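Local atomic coordinates of malonyl CoA-acyl carrier protein transacylase (Staphylococcus aureus, PDB entry 3IM9), a protein that transfers the malonyl group from malonyl-CoA to holo-acyl carrier protein, releasing CoA, in fatty acid biosynthesis. Residues Gly20-Gly25 with Gly62-Thr67; Thr42-Thr47 with Leu110-Ala115; Glu66-Gln71 with Ile118-Gly123; Gly99-Leu104 with Ser251-Gln256. One frame throughout, in Å; residues are numbered along the deposited sequence.

Interaction 1: residues Gly20-Gly25 with Gly62-Thr67; sequences GAQKVG and GKLGET. With ACT (acetate ion), chain C.
Leu-64, a buried side chain between two loops that otherwise lie mostly at the surface, packs on polar backbone as much as on hydrocarbon. Its CD2 methyl sits 3.6 Å from Lys-23 O and close to Val-24 N, against the peptide joining these two residues, while Val-24 CG2 lies 4.1 Å from Leu-64 CD2. Gln-22 and Leu-64 slide past each other in opposite directions, with Gln-22 CG 4.1 Å from Leu-64 CG. The Gln-22 chain is folded: CG stands between the backbone N and the carbonyl carbon (chi1 69°), and a second bend at chi2 (-80°) turns the amide back toward its own loop. There Gln-22 OE1 accepts from Gly-20 N at 2.7 Å, on a lone pair in the carbonyl plane, which ties down the amide. Gln-22 NE2 then lies 3.9 Å from Gly-65 CA. Behind the contact, the Leu-64 side chain also touches Met-26 and, on helix 67-84, Ala-73. A type I turn from Lys-63 to Glu-66, closed by Glu-66 N to Lys-63 O at 3.1 Å, leads into that helix, with Glu-66 at the N-cap. An acetate, probably from the crystallisation liquor, takes the N-H of Thr-67 in a nearly straight bond (172°), an anion at a helix N-terminus, where amide N-H groups point outward.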
loop_
_atom_site.group_PDB
_atom_site.type_symbol
_atom_site.label_atom_id
_atom_site.label_comp_id
_atom_site.label_asym_id
_atom_site.label_seq_id
_atom_site.Cartn_x
_atom_site.Cartn_y
_atom_site.Cartn_z
ATOM N N GLY A 20 7.474 -0.422 3.352
ATOM C CA GLY A 20 8.048 -1.739 3.729
ATOM C C GLY A 20 8.605 -2.519 2.568
ATOM O O GLY A 20 9.533 -3.332 2.780
ATOM N N ALA A 21 8.164 -2.197 1.342
ATOM C CA ALA A 21 8.722 -2.855 0.187
ATOM C C ALA A 21 9.915 -2.127 -0.495
ATOM O O ALA A 21 10.579 -2.682 -1.358
ATOM C CB ALA A 21 7.602 -3.082 -0.853
ATOM N N GLN A 22 10.224 -0.911 -0.039
ATOM C CA GLN A 22 11.293 -0.120 -0.675
ATOM C C GLN A 22 12.660 -0.818 -0.484
ATOM O O GLN A 22 12.853 -1.567 0.517
ATOM C CB GLN A 22 11.321 1.305 -0.085
ATOM C CG GLN A 22 11.786 1.440 1.401
ATOM C CD GLN A 22 10.741 1.106 2.407
ATOM O OE1 GLN A 22 9.586 0.776 2.138
ATOM N NE2 GLN A 22 11.205 1.162 3.661
ATOM N N LYS A 23 13.616 -0.424 -1.308
ATOM C CA LYS A 23 14.999 -0.868 -1.154
ATOM C C LYS A 23 15.884 0.097 -1.852
ATOM O O LYS A 23 15.493 0.563 -2.945
ATOM C CB LYS A 23 15.227 -2.286 -1.702
ATOM C CG LYS A 23 14.863 -2.494 -3.154
ATOM C CD LYS A 23 15.236 -4.016 -3.463
ATOM C CE LYS A 23 15.463 -4.262 -4.956
ATOM N NZ LYS A 23 16.547 -3.351 -5.549
ATOM N N VAL A 24 17.051 0.406 -1.238
ATOM C CA VAL A 24 18.009 1.233 -1.918
ATOM C C VAL A 24 18.436 0.540 -3.205
ATOM O O VAL A 24 18.731 -0.672 -3.269
ATOM C CB VAL A 24 19.224 1.578 -1.064
ATOM C CG1 VAL A 24 20.144 2.514 -1.893
ATOM C CG2 VAL A 24 18.742 2.196 0.247
ATOM N N GLY A 25 18.366 1.308 -4.295
ATOM C CA GLY A 25 18.691 0.816 -5.638
ATOM C C GLY A 25 17.418 0.681 -6.484
ATOM O O GLY A 25 17.489 0.439 -7.699
ATOM N N GLY A 62 20.417 8.231 3.986
ATOM C CA GLY A 62 19.689 7.168 4.706
ATOM C C GLY A 62 18.245 7.556 5.059
ATOM O O GLY A 62 17.748 7.227 6.189
ATOM N N LYS A 63 17.552 8.243 4.140
ATOM C CA LYS A 63 16.191 8.729 4.377
ATOM C C LYS A 63 15.112 8.022 3.502
ATOM O O LYS A 63 13.924 8.419 3.541
ATOM C CB LYS A 63 16.080 10.249 4.200
ATOM C CG LYS A 63 16.406 10.684 2.769
ATOM C CD LYS A 63 16.190 12.173 2.616
ATOM C CE LYS A 63 16.353 12.711 1.181
ATOM N NZ LYS A 63 17.719 12.669 0.658
ATOM N N LEU A 64 15.523 7.018 2.753
ATOM C CA LEU A 64 14.534 6.335 1.847
ATOM C C LEU A 64 13.375 5.716 2.654
ATOM O O LEU A 64 12.236 5.715 2.206
ATOM C CB LEU A 64 15.239 5.291 0.946
ATOM C CG LEU A 64 14.243 4.498 0.048
ATOM C CD1 LEU A 64 13.510 5.472 -0.964
ATOM C CD2 LEU A 64 15.000 3.453 -0.826
ATOM N N GLY A 65 13.680 5.238 3.864
ATOM C CA GLY A 65 12.642 4.607 4.705
ATOM C C GLY A 65 11.830 5.566 5.545
ATOM O O GLY A 65 10.939 5.053 6.267
ATOM N N GLU A 66 12.037 6.883 5.430
ATOM C CA GLU A 66 11.189 7.857 6.137
ATOM C C GLU A 66 10.027 8.097 5.184
ATOM O O GLU A 66 10.233 8.535 4.034
ATOM C CB GLU A 66 11.972 9.152 6.414
ATOM C CG GLU A 66 13.213 8.806 7.296
ATOM C CD GLU A 66 14.239 9.904 7.455
ATOM O OE1 GLU A 66 13.942 11.039 7.079
ATOM O OE2 GLU A 66 15.376 9.651 7.973
ATOM N N THR A 67 8.811 7.817 5.661
ATOM C CA THR A 67 7.592 7.714 4.784
ATOM C C THR A 67 7.325 8.945 3.913
ATOM O O THR A 67 6.783 8.767 2.797
ATOM C CB THR A 67 6.398 7.341 5.662
ATOM O OG1 THR A 67 5.386 6.790 4.798
ATOM C CG2 THR A 67 5.876 8.483 6.489
HETATM C C ACT C . 7.841 6.220 8.600
HETATM O O ACT C . 8.563 7.166 8.314
HETATM O OXT ACT C . 6.934 6.529 9.425
HETATM C CH3 ACT C . 7.994 4.853 8.040
#

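Interaction 2: residues Thr42-Thr47 with Leu110-Ala115; sequences TSAAKT and LSFEDA
Segment 42-47 meets the Phe-112 ring at its edge: Ser-43 OG and Ala-44 N both lie near the ring plane, beside CD2 and CE2. Ser-43 OG is 3.8 Å from Phe-112 CD2, and Ala-44 N is 3.9 Å from Phe-112 CE2. Farther round the rim, Ala-44 CB rests 4.0 Å from Phe-112 CZ, the apolar part of the contact. Phe-112 CG is anti to the backbone N (chi1 173°), on a side chain directed toward segment 42-47 from the first turn of helix 112-128. The CG methylene of Glu-113 approaches Ser-43 OG to 3.3 Å and lies near Thr-47 OG1; the Glu-113 and Thr-47 side chains cross at a slant. The carboxylate is joined to the other helix through a water, which donates to Glu-113 OE2 at 2.6 Å and to Thr-47 OG1. The Thr-47 hydroxyl in turn donates to Ser-43 O at 2.9 Å, from above the carbonyl plane, so a chain of three bonds links the carboxylate to a helix carbonyl one turn back. At the start of helix 112-128, Ser-111 is the N-cap, its OG accepting from Asp-114 N. Helix 67-84 lies against both partners: Ala-44 and Phe-112 touch its Thr-76, Phe-112 also Ser-79, and Ala-115 Leu-75. Leu-110, the residue before the N-cap, packs on Leu-104 of helix 99-106.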
loop_
_atom_site.group_PDB
_atom_site.type_symbol
_atom_site.label_atom_id
_atom_site.label_comp_id
_atom_site.label_asym_id
_atom_site.label_seq_id
_atom_site.Cartn_x
_atom_site.Cartn_y
_atom_site.Cartn_z
ATOM N N THR A 42 11.806 10.896 -14.496
ATOM C CA THR A 42 12.173 12.297 -14.688
ATOM C C THR A 42 11.008 13.204 -14.317
ATOM O O THR A 42 11.267 14.270 -13.736
ATOM C CB THR A 42 12.496 12.548 -16.173
ATOM O OG1 THR A 42 13.695 11.830 -16.520
ATOM C CG2 THR A 42 12.722 14.000 -16.452
ATOM N N SER A 43 9.772 12.726 -14.477
ATOM C CA SER A 43 8.640 13.565 -14.001
ATOM C C SER A 43 8.713 13.767 -12.511
ATOM O O SER A 43 8.541 14.848 -12.009
ATOM C CB SER A 43 7.317 12.947 -14.398
ATOM O OG SER A 43 6.201 13.720 -13.952
ATOM N N ALA A 44 8.971 12.671 -11.797
ATOM C CA ALA A 44 9.060 12.736 -10.323
ATOM C C ALA A 44 10.226 13.664 -9.940
ATOM O O ALA A 44 10.123 14.509 -9.042
ATOM C CB ALA A 44 9.319 11.320 -9.779
ATOM N N ALA A 45 11.367 13.500 -10.604
ATOM C CA ALA A 45 12.558 14.363 -10.324
ATOM C C ALA A 45 12.248 15.867 -10.539
ATOM O O ALA A 45 12.703 16.690 -9.759
ATOM C CB ALA A 45 13.741 13.951 -11.167
ATOM N N LYS A 46 11.509 16.167 -11.635
ATOM C CA LYS A 46 11.221 17.585 -11.905
ATOM C C LYS A 46 10.140 18.100 -10.975
ATOM O O LYS A 46 10.007 19.321 -10.867
ATOM C CB LYS A 46 10.718 17.744 -13.343
ATOM C CG LYS A 46 11.661 17.402 -14.487
ATOM C CD LYS A 46 13.003 17.565 -14.038
ATOM C CE LYS A 46 13.893 16.822 -15.033
ATOM N NZ LYS A 46 15.220 17.570 -15.360
ATOM N N THR A 47 9.303 17.244 -10.375
ATOM C CA THR A 47 8.187 17.728 -9.570
ATOM C C THR A 47 8.526 17.929 -8.138
ATOM O O THR A 47 8.081 18.893 -7.490
ATOM C CB THR A 47 7.069 16.674 -9.672
ATOM O OG1 THR A 47 6.546 16.654 -11.021
ATOM C CG2 THR A 47 5.982 16.915 -8.690
ATOM N N LEU A 110 -6.085 9.420 -11.194
ATOM C CA LEU A 110 -5.180 10.507 -11.000
ATOM C C LEU A 110 -4.060 10.360 -12.054
ATOM O O LEU A 110 -3.682 9.235 -12.359
ATOM C CB LEU A 110 -4.467 10.457 -9.636
ATOM C CG LEU A 110 -5.375 10.753 -8.438
ATOM C CD1 LEU A 110 -4.492 10.460 -7.147
ATOM C CD2 LEU A 110 -5.911 12.220 -8.375
ATOM N N SER A 111 -3.554 11.494 -12.512
ATOM C CA SER A 111 -2.336 11.454 -13.340
ATOM C C SER A 111 -1.113 11.167 -12.408
ATOM O O SER A 111 -1.192 11.471 -11.155
ATOM C CB SER A 111 -2.085 12.790 -14.070
ATOM O OG SER A 111 -1.756 13.851 -13.160
ATOM N N PHE A 112 -0.012 10.700 -12.997
ATOM C CA PHE A 112 1.136 10.418 -12.145
ATOM C C PHE A 112 1.595 11.710 -11.453
ATOM O O PHE A 112 1.952 11.687 -10.272
ATOM C CB PHE A 112 2.312 9.877 -13.003
ATOM C CG PHE A 112 3.553 9.731 -12.192
ATOM C CD1 PHE A 112 3.645 8.678 -11.203
ATOM C CD2 PHE A 112 4.553 10.698 -12.278
ATOM C CE1 PHE A 112 4.795 8.667 -10.391
ATOM C CE2 PHE A 112 5.702 10.635 -11.492
ATOM C CZ PHE A 112 5.785 9.586 -10.483
ATOM N N GLU A 113 1.692 12.871 -12.134
ATOM C CA GLU A 113 2.222 14.083 -11.517
ATOM C C GLU A 113 1.318 14.553 -10.408
ATOM O O GLU A 113 1.844 14.963 -9.343
ATOM C CB GLU A 113 2.199 15.291 -12.551
ATOM C CG GLU A 113 3.426 15.412 -13.361
ATOM C CD GLU A 113 3.278 16.548 -14.409
ATOM O OE1 GLU A 113 2.349 16.459 -15.259
ATOM O OE2 GLU A 113 4.127 17.475 -14.333
ATOM N N ASP A 114 -0.004 14.399 -10.562
ATOM C CA ASP A 114 -0.919 14.796 -9.452
ATOM C C ASP A 114 -0.671 13.793 -8.270
ATOM O O ASP A 114 -0.569 14.239 -7.101
ATOM C CB ASP A 114 -2.413 14.690 -9.841
ATOM C CG ASP A 114 -2.833 15.758 -10.866
ATOM O OD1 ASP A 114 -2.028 16.599 -11.229
ATOM O OD2 ASP A 114 -4.050 15.714 -11.187
ATOM N N ALA A 115 -0.674 12.493 -8.558
ATOM C CA ALA A 115 -0.509 11.455 -7.470
ATOM C C ALA A 115 0.809 11.562 -6.762
ATOM O O ALA A 115 0.873 11.383 -5.532
ATOM C CB ALA A 115 -0.633 10.107 -8.081
HETATM O O HOH W 1 4.544 18.488 -11.923
#

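Interaction 3: residues Glu66-Gln71 with Ile118-Gly123; sequences ETENTQ and IVRKRG. With ACT (acetate ion), chain C.
Two helices of the acyl transferase domain, 67-84 and 112-128, run nearly antiparallel (158° between the short axes) and close up at Gly-123, one residue from the active-site neighbour Arg-122. Gly-123 lets the backbones approach to 3.8 Å between Glu-68 CA and Gly-123 CA; a CB there would clash with Thr-67 O and Glu-68 CA. Val-119 CG2 packs on the carbonyl of Gln-71. A bend at chi2 turns Arg-120 CD toward the partner helix, and beyond it NH1 donates to Glu-68 O at 2.9 Å and to Asn-69 OD1. The first acceptor lies in the guanidinium plane, although NH1 stands above the plane of that carbonyl. A water bridges Asn-69 OD1 and Arg-120 NH2, Asp-49 forms a salt bridge with NH2, and Asn-69 ND2 bonds to Lys-63 O. Arg-122, part of the calcium site, directs NH2 to Ser-97 OG, the probable nucleophile, and to Gln-256 OE1. Gln-71 holds its other terminal nitrogen as second shell: Arg-122 NH1 donates to Gln-71 OE1 at 2.8 Å, amide and guanidinium planes 70° apart. The amide is held at both ends: Thr-67 OG1, also bonded to Gln-19 OE1, accepts from Gln-71 NE2 at 2.9 Å (170°), in the amide plane.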
loop_
_atom_site.group_PDB
_atom_site.type_symbol
_atom_site.label_atom_id
_atom_site.label_comp_id
_atom_site.label_asym_id
_atom_site.label_seq_id
_atom_site.Cartn_x
_atom_site.Cartn_y
_atom_site.Cartn_z
ATOM N N GLU A 66 12.037 6.883 5.430
ATOM C CA GLU A 66 11.189 7.857 6.137
ATOM C C GLU A 66 10.027 8.097 5.184
ATOM O O GLU A 66 10.233 8.535 4.034
ATOM C CB GLU A 66 11.972 9.152 6.414
ATOM C CG GLU A 66 13.213 8.806 7.296
ATOM C CD GLU A 66 14.239 9.904 7.455
ATOM O OE1 GLU A 66 13.942 11.039 7.079
ATOM O OE2 GLU A 66 15.376 9.651 7.973
ATOM N N THR A 67 8.811 7.817 5.661
ATOM C CA THR A 67 7.592 7.714 4.784
ATOM C C THR A 67 7.325 8.945 3.913
ATOM O O THR A 67 6.783 8.767 2.797
ATOM C CB THR A 67 6.398 7.341 5.662
ATOM O OG1 THR A 67 5.386 6.790 4.798
ATOM C CG2 THR A 67 5.876 8.483 6.489
ATOM N N GLU A 68 7.763 10.150 4.340
ATOM C CA GLU A 68 7.568 11.356 3.469
ATOM C C GLU A 68 8.344 11.194 2.146
ATOM O O GLU A 68 7.962 11.788 1.098
ATOM C CB GLU A 68 7.907 12.675 4.201
ATOM C CG GLU A 68 9.322 12.786 4.698
ATOM C CD GLU A 68 9.568 12.218 6.072
ATOM O OE1 GLU A 68 10.428 12.832 6.730
ATOM O OE2 GLU A 68 9.050 11.171 6.492
ATOM N N ASN A 69 9.425 10.437 2.214
ATOM C CA ASN A 69 10.230 10.063 1.026
ATOM C C ASN A 69 9.839 8.738 0.420
ATOM O O ASN A 69 9.768 8.608 -0.817
ATOM C CB ASN A 69 11.704 10.016 1.353
ATOM C CG ASN A 69 12.155 11.265 2.089
ATOM O OD1 ASN A 69 11.847 12.376 1.672
ATOM N ND2 ASN A 69 12.917 11.085 3.212
ATOM N N THR A 70 9.510 7.737 1.258
ATOM C CA THR A 70 9.261 6.411 0.708
ATOM C C THR A 70 7.994 6.436 -0.131
ATOM O O THR A 70 7.900 5.696 -1.123
ATOM C CB THR A 70 8.941 5.386 1.842
ATOM O OG1 THR A 70 9.776 5.687 3.018
ATOM C CG2 THR A 70 9.317 4.015 1.281
ATOM N N GLN A 71 6.991 7.199 0.292
ATOM C CA GLN A 71 5.708 7.170 -0.461
ATOM C C GLN A 71 5.878 7.598 -1.942
ATOM O O GLN A 71 5.477 6.850 -2.833
ATOM C CB GLN A 71 4.617 7.938 0.242
ATOM C CG GLN A 71 4.210 7.231 1.575
ATOM C CD GLN A 71 2.993 7.821 2.215
ATOM O OE1 GLN A 71 2.028 8.223 1.530
ATOM N NE2 GLN A 71 3.008 7.925 3.578
ATOM N N ILE A 118 0.410 14.333 -4.384
ATOM C CA ILE A 118 -0.524 13.962 -3.329
ATOM C C ILE A 118 0.160 13.018 -2.279
ATOM O O ILE A 118 -0.003 13.212 -1.053
ATOM C CB ILE A 118 -1.759 13.252 -3.928
ATOM C CG1 ILE A 118 -2.575 14.430 -4.529
ATOM C CG2 ILE A 118 -2.579 12.534 -2.832
ATOM C CD1 ILE A 118 -3.645 13.897 -5.465
ATOM N N VAL A 119 0.934 12.029 -2.766
ATOM C CA VAL A 119 1.488 11.097 -1.780
ATOM C C VAL A 119 2.688 11.707 -1.078
ATOM O O VAL A 119 2.980 11.339 0.113
ATOM C CB VAL A 119 1.874 9.725 -2.399
ATOM C CG1 VAL A 119 0.638 9.060 -2.983
ATOM C CG2 VAL A 119 3.069 9.759 -3.380
ATOM N N ARG A 120 3.419 12.675 -1.691
ATOM C CA ARG A 120 4.388 13.384 -0.926
ATOM C C ARG A 120 3.714 14.140 0.239
ATOM O O ARG A 120 4.241 14.093 1.372
ATOM C CB ARG A 120 5.160 14.377 -1.899
ATOM C CG ARG A 120 6.046 15.430 -1.171
ATOM C CD ARG A 120 7.168 14.733 -0.466
ATOM N NE ARG A 120 8.226 15.740 -0.150
ATOM C CZ ARG A 120 9.312 15.456 0.529
ATOM N NH1 ARG A 120 9.519 14.209 1.006
ATOM N NH2 ARG A 120 10.272 16.420 0.746
ATOM N N LYS A 121 2.582 14.856 -0.015
ATOM C CA LYS A 121 1.929 15.501 1.094
ATOM C C LYS A 121 1.384 14.474 2.118
ATOM O O LYS A 121 1.530 14.730 3.289
ATOM C CB LYS A 121 0.721 16.329 0.521
ATOM C CG LYS A 121 -0.057 17.151 1.614
ATOM C CD LYS A 121 0.734 18.228 2.257
ATOM C CE LYS A 121 0.843 19.415 1.342
ATOM N NZ LYS A 121 1.344 20.675 2.090
ATOM N N ARG A 122 0.832 13.365 1.639
ATOM C CA ARG A 122 0.307 12.307 2.559
ATOM C C ARG A 122 1.435 11.843 3.505
ATOM O O ARG A 122 1.251 11.806 4.708
ATOM C CB ARG A 122 -0.108 11.114 1.696
ATOM C CG ARG A 122 -0.824 10.034 2.479
ATOM C CD ARG A 122 -1.311 8.962 1.518
ATOM N NE ARG A 122 -1.968 7.839 2.160
ATOM C CZ ARG A 122 -1.343 6.749 2.575
ATOM N NH1 ARG A 122 -0.027 6.621 2.460
ATOM N NH2 ARG A 122 -2.029 5.738 3.067
ATOM N N GLY A 123 2.635 11.610 2.938
ATOM C CA GLY A 123 3.787 11.160 3.734
ATOM C C GLY A 123 4.222 12.227 4.734
ATOM O O GLY A 123 4.570 11.919 5.907
HETATM C C ACT C . 7.841 6.220 8.600
HETATM O O ACT C . 8.563 7.166 8.314
HETATM O OXT ACT C . 6.934 6.529 9.425
HETATM C CH3 ACT C . 7.994 4.853 8.040
HETATM O O HOH W 2 12.611 14.991 2.177
#

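Interaction 4: residues Gly99-Leu104 with Ser251-Gln256; sequences GEYSSL and SNMVKQ. With CA (calcium ion), chain B.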
loop_
_atom_site.group_PDB
_atom_site.type_symbol
_atom_site.label_atom_id
_atom_site.label_comp_id
_atom_site.label_asym_id
_atom_site.label_seq_id
_atom_site.Cartn_x
_atom_site.Cartn_y
_atom_site.Cartn_z
ATOM N N GLY A 99 0.191 1.974 -1.803
ATOM C CA GLY A 99 -0.031 1.280 -3.065
ATOM C C GLY A 99 -1.370 1.588 -3.732
ATOM O O GLY A 99 -1.485 1.435 -4.948
ATOM N N GLU A 100 -2.384 1.983 -2.924
ATOM C CA GLU A 100 -3.674 2.295 -3.532
ATOM C C GLU A 100 -3.505 3.467 -4.482
ATOM O O GLU A 100 -4.268 3.550 -5.459
ATOM C CB GLU A 100 -4.683 2.600 -2.407
ATOM C CG GLU A 100 -6.177 2.734 -2.928
ATOM C CD GLU A 100 -7.153 2.375 -1.871
ATOM O OE1 GLU A 100 -6.935 1.376 -1.155
ATOM O OE2 GLU A 100 -8.173 3.107 -1.783
ATOM N N TYR A 101 -2.571 4.382 -4.205
ATOM C CA TYR A 101 -2.318 5.532 -5.136
ATOM C C TYR A 101 -1.746 5.028 -6.440
ATOM O O TYR A 101 -2.028 5.617 -7.507
ATOM C CB TYR A 101 -1.501 6.591 -4.453
ATOM C CG TYR A 101 -2.293 7.273 -3.393
ATOM C CD1 TYR A 101 -2.305 6.819 -2.052
ATOM C CD2 TYR A 101 -3.043 8.419 -3.714
ATOM C CE1 TYR A 101 -3.078 7.432 -1.042
ATOM C CE2 TYR A 101 -3.842 9.042 -2.737
ATOM C CZ TYR A 101 -3.847 8.543 -1.441
ATOM O OH TYR A 101 -4.655 9.194 -0.516
ATOM N N SER A 102 -0.896 4.016 -6.434
ATOM C CA SER A 102 -0.430 3.446 -7.661
ATOM C C SER A 102 -1.613 2.858 -8.431
ATOM O O SER A 102 -1.637 2.950 -9.654
ATOM C CB SER A 102 0.586 2.359 -7.328
ATOM O OG SER A 102 1.713 2.985 -6.671
ATOM N N SER A 103 -2.563 2.259 -7.722
ATOM C CA SER A 103 -3.793 1.750 -8.409
ATOM C C SER A 103 -4.522 2.940 -9.048
ATOM O O SER A 103 -5.117 2.754 -10.158
ATOM C CB SER A 103 -4.678 1.039 -7.362
ATOM O OG SER A 103 -4.180 -0.211 -7.010
ATOM N N LEU A 104 -4.586 4.091 -8.375
ATOM C CA LEU A 104 -5.330 5.293 -8.885
ATOM C C LEU A 104 -4.641 5.777 -10.124
ATOM O O LEU A 104 -5.323 6.200 -11.118
ATOM C CB LEU A 104 -5.408 6.443 -7.857
ATOM C CG LEU A 104 -6.099 6.037 -6.553
ATOM C CD1 LEU A 104 -6.386 7.339 -5.725
ATOM C CD2 LEU A 104 -7.439 5.260 -6.759
ATOM N N SER A 251 -13.298 10.186 -1.405
ATOM C CA SER A 251 -13.713 10.191 -0.004
ATOM C C SER A 251 -13.064 9.014 0.740
ATOM O O SER A 251 -12.600 9.138 1.888
ATOM C CB SER A 251 -15.247 9.944 0.026
ATOM O OG SER A 251 -15.645 9.865 1.368
ATOM N N ASN A 252 -12.937 7.888 0.060
ATOM C CA ASN A 252 -12.310 6.696 0.666
ATOM C C ASN A 252 -10.797 6.845 0.814
ATOM O O ASN A 252 -10.243 6.141 1.679
ATOM C CB ASN A 252 -12.654 5.480 -0.182
ATOM C CG ASN A 252 -14.063 4.965 0.144
ATOM O OD1 ASN A 252 -14.621 5.289 1.207
ATOM N ND2 ASN A 252 -14.599 4.173 -0.725
ATOM N N MET A 253 -10.178 7.748 0.066
ATOM C CA MET A 253 -8.767 7.972 0.328
ATOM C C MET A 253 -8.580 8.768 1.594
ATOM O O MET A 253 -7.485 8.611 2.254
ATOM C CB MET A 253 -8.136 8.793 -0.846
ATOM C CG MET A 253 -8.140 7.970 -2.237
ATOM S SD MET A 253 -7.920 6.212 -2.145
ATOM C CE MET A 253 -6.192 6.066 -1.475
ATOM N N VAL A 254 -9.502 9.702 1.908
ATOM C CA VAL A 254 -9.357 10.366 3.168
ATOM C C VAL A 254 -9.656 9.347 4.344
ATOM O O VAL A 254 -8.862 9.280 5.330
ATOM C CB VAL A 254 -10.365 11.572 3.273
ATOM C CG1 VAL A 254 -10.122 12.258 4.599
ATOM C CG2 VAL A 254 -10.045 12.504 2.105
ATOM N N LYS A 255 -10.705 8.536 4.188
ATOM C CA LYS A 255 -11.028 7.533 5.279
ATOM C C LYS A 255 -9.900 6.524 5.455
ATOM O O LYS A 255 -9.666 6.054 6.547
ATOM C CB LYS A 255 -12.288 6.755 4.951
ATOM C CG LYS A 255 -13.483 7.695 4.861
ATOM C CD LYS A 255 -14.755 6.887 4.591
ATOM C CE LYS A 255 -15.958 7.907 4.663
ATOM N NZ LYS A 255 -17.277 7.200 4.401
ATOM N N GLN A 256 -9.178 6.260 4.358
ATOM C CA GLN A 256 -8.102 5.256 4.367
ATOM C C GLN A 256 -7.056 5.623 5.451
ATOM O O GLN A 256 -6.480 4.720 6.093
ATOM C CB GLN A 256 -7.419 5.227 3.004
ATOM C CG GLN A 256 -6.490 3.993 2.829
ATOM C CD GLN A 256 -5.296 4.315 1.926
ATOM O OE1 GLN A 256 -4.686 5.377 2.025
ATOM N NE2 GLN A 256 -4.975 3.403 1.051
HETATM CA CA CA B . -4.938 7.965 1.857
HETATM O O HOH W 3 -9.407 3.157 0.741
#
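Segments 99-104 and 251-256, parts of helices 99-106 and 246-256, run almost antiparallel (168°) but with axes 12.0 Å apart, so long side chains and a calcium ion span the gap. Met-253 reaches tip to tip toward Tyr-101. Bends at chi2 and chi3 (-65°) lay CE over one face of the ring, 3.8 Å from its centroid and offset toward the rim, a CH-pi contact; SD, farther out, makes it a Met-aromatic pair. Met-253 SD also lies 3.1 Å from Glu-100 OE2, while Leu-104 CD1 packs on Met-253 CG. Calcium sits in the ring plane at the phenol edge, bound by Tyr-101 OH at 2.7 Å, Met-253 O at 2.7 Å and Gln-256 OE1 at 2.6 Å. Gln-256 OE1 also accepts from Arg-122 NH2, the fourth residue of the site. Gly-99 ends a GxSxG sequence, consistent with a nucleophile elbow at Ser-97; the Gln-256 side chain is about 5 Å from that of Ser-97 and about 4 Å from that of His-207. Gln-256 and Glu-100 meet tip to tip, planes 61° apart, Gln-256 NE2 donating to Ser-97 O. Asn-237 N and Gln-236 NE2 bind the buried Glu-100 carboxylate, and a water joins its OE2 to Asn-252 O.

Interactions 3 and 4 are buried and flank the active site, whereas interaction 1 lies at the surface and interaction 2 is partly buried, away from the catalytic and calcium sites. Interactions 2 and 3 share helix 112-128, and interactions 1 and 3 share Glu-66 and Thr-67 at the start of helix 67-84, where Leu-64 O and Lys-63 O receive Thr-70 OG1 and Asn-69 ND2. Arg-122 of interaction 3 bonds to Gln-256 of interaction 4, and Val-119 packs on Tyr-101. Leu-110 connects interaction 2 to both. Chemistry follows place: loop packing around a leucine in 1, a water-bridged helix pair in 2, close backbones with arginine bonds in 3, metal coordination in 4.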